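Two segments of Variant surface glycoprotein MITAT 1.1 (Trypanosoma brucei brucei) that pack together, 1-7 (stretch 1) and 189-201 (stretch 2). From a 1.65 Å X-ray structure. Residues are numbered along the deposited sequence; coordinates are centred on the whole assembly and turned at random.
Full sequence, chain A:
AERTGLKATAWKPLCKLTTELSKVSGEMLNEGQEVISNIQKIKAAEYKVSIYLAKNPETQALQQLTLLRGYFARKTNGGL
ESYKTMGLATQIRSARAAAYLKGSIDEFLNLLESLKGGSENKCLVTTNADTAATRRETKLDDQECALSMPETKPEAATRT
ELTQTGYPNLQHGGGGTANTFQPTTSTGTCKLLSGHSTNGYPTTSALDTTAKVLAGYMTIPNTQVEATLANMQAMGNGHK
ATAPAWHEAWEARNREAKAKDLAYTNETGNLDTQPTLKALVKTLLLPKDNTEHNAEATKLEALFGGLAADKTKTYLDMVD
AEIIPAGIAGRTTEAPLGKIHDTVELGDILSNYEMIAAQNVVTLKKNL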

# COMPACT_ATOMS: atom_id res chain seq x y z
N ALA A 1 -3.34 18.57 -39.24
CA ALA A 1 -2.59 19.80 -39.55
C ALA A 1 -1.89 20.29 -38.27
O ALA A 1 -2.34 20.01 -37.15
N GLU A 2 -0.83 21.05 -38.45
CA GLU A 2 -0.22 21.77 -37.32
C GLU A 2 -1.26 22.57 -36.57
O GLU A 2 -2.17 23.17 -37.17
N ARG A 3 -1.16 22.53 -35.27
CA ARG A 3 -1.92 23.34 -34.36
C ARG A 3 -3.48 23.31 -34.40
O ARG A 3 -4.10 24.22 -33.84
N THR A 4 -4.06 22.24 -34.88
CA THR A 4 -5.50 21.95 -34.60
C THR A 4 -5.61 21.09 -33.36
O THR A 4 -4.59 20.53 -32.85
N GLY A 5 -6.80 21.02 -32.79
CA GLY A 5 -7.02 20.23 -31.64
C GLY A 5 -6.81 18.74 -31.78
O GLY A 5 -6.71 18.18 -32.85
N LEU A 6 -6.78 18.10 -30.65
CA LEU A 6 -6.62 16.67 -30.61
C LEU A 6 -7.98 15.94 -30.85
O LEU A 6 -8.99 16.22 -30.15
N LYS A 7 -8.02 15.05 -31.86
CA LYS A 7 -9.23 14.26 -32.14
C LYS A 7 -9.58 13.32 -30.99
O LYS A 7 -8.66 12.85 -30.29
N THR A 189 -8.35 26.15 -33.30
CA THR A 189 -6.93 25.80 -33.28
C THR A 189 -6.56 25.48 -31.83
O THR A 189 -7.28 25.82 -30.93
N CYS A 190 -5.48 24.74 -31.63
CA CYS A 190 -4.91 24.49 -30.30
C CYS A 190 -3.44 24.77 -30.48
O CYS A 190 -2.65 23.86 -30.85
N LYS A 191 -3.04 26.04 -30.24
CA LYS A 191 -1.68 26.46 -30.46
C LYS A 191 -0.71 25.72 -29.52
O LYS A 191 0.48 25.59 -29.87
N LEU A 192 -1.22 25.27 -28.35
CA LEU A 192 -0.35 24.60 -27.37
C LEU A 192 0.32 23.42 -28.05
O LEU A 192 1.42 23.03 -27.67
N LEU A 193 -0.35 22.83 -29.07
CA LEU A 193 0.18 21.64 -29.69
C LEU A 193 1.23 21.93 -30.75
O LEU A 193 1.68 20.98 -31.45
N SER A 194 1.62 23.19 -30.93
CA SER A 194 2.77 23.48 -31.83
C SER A 194 3.70 24.43 -31.15
O SER A 194 3.26 25.46 -30.63
N GLY A 195 4.96 24.02 -31.04
CA GLY A 195 6.02 24.89 -30.50
C GLY A 195 6.74 25.71 -31.59
O GLY A 195 7.84 26.24 -31.33
N HIS A 196 6.16 25.87 -32.76
CA HIS A 196 6.71 26.75 -33.79
C HIS A 196 6.02 28.10 -33.75
O HIS A 196 4.83 28.19 -33.52
N SER A 197 6.74 29.18 -34.02
CA SER A 197 6.22 30.53 -33.69
C SER A 197 5.24 31.19 -34.72
O SER A 197 4.53 32.11 -34.38
N THR A 198 5.22 30.72 -35.94
CA THR A 198 4.37 31.38 -36.96
C THR A 198 2.91 31.10 -36.65
O THR A 198 2.10 32.04 -36.64
N ASN A 199 2.55 29.82 -36.40
CA ASN A 199 1.15 29.47 -36.11
C ASN A 199 0.92 28.86 -34.71
O ASN A 199 -0.22 28.76 -34.27
N GLY A 200 1.99 28.46 -34.05
CA GLY A 200 1.87 27.87 -32.72
C GLY A 200 1.95 28.78 -31.54
O GLY A 200 1.75 30.01 -31.65
N TYR A 201 2.26 28.16 -30.41
CA TYR A 201 2.28 28.80 -29.12
C TYR A 201 3.25 29.98 -28.98
O TYR A 201 2.83 31.05 -28.61

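The carboxylate of Glu-2 is the polar centre of this contact. Its CA-to-CB bond runs sideways, but the extended t, t side chain carries the acid to the second stretch, where both oxygens find donors. Ser-194, a t rotamer pointing toward stretch 1, donates from OG to Glu-2 OE2 at 2.6 Å, and Asn-199, an m rotamer also pointing toward it, donates from ND2 to Glu-2 OE1 at 3.0 Å in a nearly straight bond. Glu-2 is buried, and these donors satisfy its acid without a positively charged partner from stretch 2. Water 1 adds a third: its O donates to Glu-2 OE2 at 2.6 Å, while accepting from Asn-199 N and hydrogen bonding to His-196 ND1. The serine hydroxyl works twice, for His-196 N donates to Ser-194 OG at 3.1 Å.

The backbone supplies one direct link: Cys-190 N donates to Arg-3 O at 2.7 Å. Arg-3 itself, p at chi1 and chi2 and t at chi3, folds its long chain along stretch 2. Its NH1 donates to Glu-2 O at 2.9 Å, which anchors the guanidinium, and the side-chain amide of Asn-199 lies over one face of that flat group; Asn-199 CG lies 3.6 Å from Arg-3 NH2. The aliphatic part packs too: Arg-3 CD is 3.8 Å from Thr-189 CG2, the methyl of a p rotamer, and Arg-3 CB is 4.0 Å from Ser-194 CB. Water 3 joins Arg-3 NE to Asn-199 O, and water 2 joins Arg-3 N to Leu-193 O.

Beyond these, the contact is mostly van der Waals packing. Leu-193 (m, t) points toward stretch 1, its CD1 lying 3.7 Å from Thr-4 O and 4.4 Å from CB of Leu-6 (t, p; sideways). Both buried leucines offer hydrocarbon with no polar group to satisfy. Gly-5 CA lies 3.8 Å from CB of Cys-190 (t), which is covalently bonded elsewhere in the structure. Thr-4 points away, its OG1 satisfied elsewhere.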

# COMPACT_ATOMS: atom_id res chain seq x y z
CB ALA A 1 -3.52 20.89 -40.08
CB GLU A 2 0.83 22.77 -37.87
CG GLU A 2 1.72 23.40 -36.79
CD GLU A 2 2.36 24.75 -37.17
OE1 GLU A 2 2.15 25.22 -38.33
OE2 GLU A 2 3.06 25.33 -36.29
CB ARG A 3 -1.38 24.78 -34.28
CG ARG A 3 -1.51 25.75 -35.45
CD ARG A 3 -2.91 26.04 -35.96
NE ARG A 3 -2.85 27.07 -37.04
CZ ARG A 3 -2.56 26.81 -38.30
NH1 ARG A 3 -2.37 25.56 -38.74
NH2 ARG A 3 -2.51 27.82 -39.18
CB THR A 4 -6.19 21.36 -35.80
OG1 THR A 4 -5.51 20.15 -36.19
CG2 THR A 4 -6.20 22.41 -36.95
CB LEU A 6 -6.08 16.33 -29.24
CG LEU A 6 -5.43 15.01 -29.02
CD1 LEU A 6 -4.20 14.90 -29.95
CD2 LEU A 6 -5.02 14.87 -27.54
CB LYS A 7 -9.07 13.40 -33.39
CG LYS A 7 -8.86 14.18 -34.69
CD LYS A 7 -8.47 13.20 -35.78
CE LYS A 7 -8.44 13.77 -37.17
NZ LYS A 7 -8.21 12.71 -38.18
CB THR A 189 -6.02 26.97 -33.70
OG1 THR A 189 -6.13 28.04 -32.74
CG2 THR A 189 -6.33 27.46 -35.05
CB CYS A 190 -5.17 23.04 -29.95
SG CYS A 190 -4.55 22.64 -28.28
CB LYS A 191 -1.54 27.97 -30.26
CG LYS A 191 -2.17 28.73 -31.39
CD LYS A 191 -1.93 30.22 -31.35
CE LYS A 191 -2.55 30.87 -30.10
NZ LYS A 191 -2.13 32.33 -30.12
CB LEU A 192 -1.10 24.13 -26.15
CG LEU A 192 -0.18 23.61 -25.02
CD1 LEU A 192 0.72 24.72 -24.48
CD2 LEU A 192 -0.96 22.93 -23.95
CB LEU A 193 -0.95 20.76 -30.23
CG LEU A 193 -1.86 20.22 -29.13
CD1 LEU A 193 -2.94 19.36 -29.72
CD2 LEU A 193 -1.14 19.44 -28.06
CB SER A 194 2.37 24.05 -33.20
OG SER A 194 3.54 24.58 -33.85
CB HIS A 196 6.64 26.08 -35.16
CG HIS A 196 7.38 26.83 -36.20
ND1 HIS A 196 6.77 27.81 -36.95
CD2 HIS A 196 8.67 26.75 -36.61
CE1 HIS A 196 7.67 28.33 -37.78
NE2 HIS A 196 8.83 27.70 -37.60
CB SER A 197 7.39 31.52 -33.48
OG SER A 197 8.27 31.38 -34.57
CB THR A 198 4.70 30.86 -38.34
OG1 THR A 198 6.08 31.10 -38.59
CG2 THR A 198 3.81 31.54 -39.41
CB ASN A 199 0.65 28.42 -37.07
CG ASN A 199 0.83 28.82 -38.51
OD1 ASN A 199 0.50 29.93 -38.87
ND2 ASN A 199 1.31 27.90 -39.32
CB TYR A 201 2.48 27.74 -28.01
CG TYR A 201 2.82 28.36 -26.65
CD1 TYR A 201 1.81 28.80 -25.83
CD2 TYR A 201 4.15 28.63 -26.28
CE1 TYR A 201 2.11 29.43 -24.62
CE2 TYR A 201 4.46 29.23 -25.06
CZ TYR A 201 3.45 29.66 -24.26
OH TYR A 201 3.72 30.22 -23.06
O HOH W 1 4.09 27.63 -37.09
O HOH W 2 0.79 20.70 -33.94
O HOH W 3 -2.66 29.61 -35.27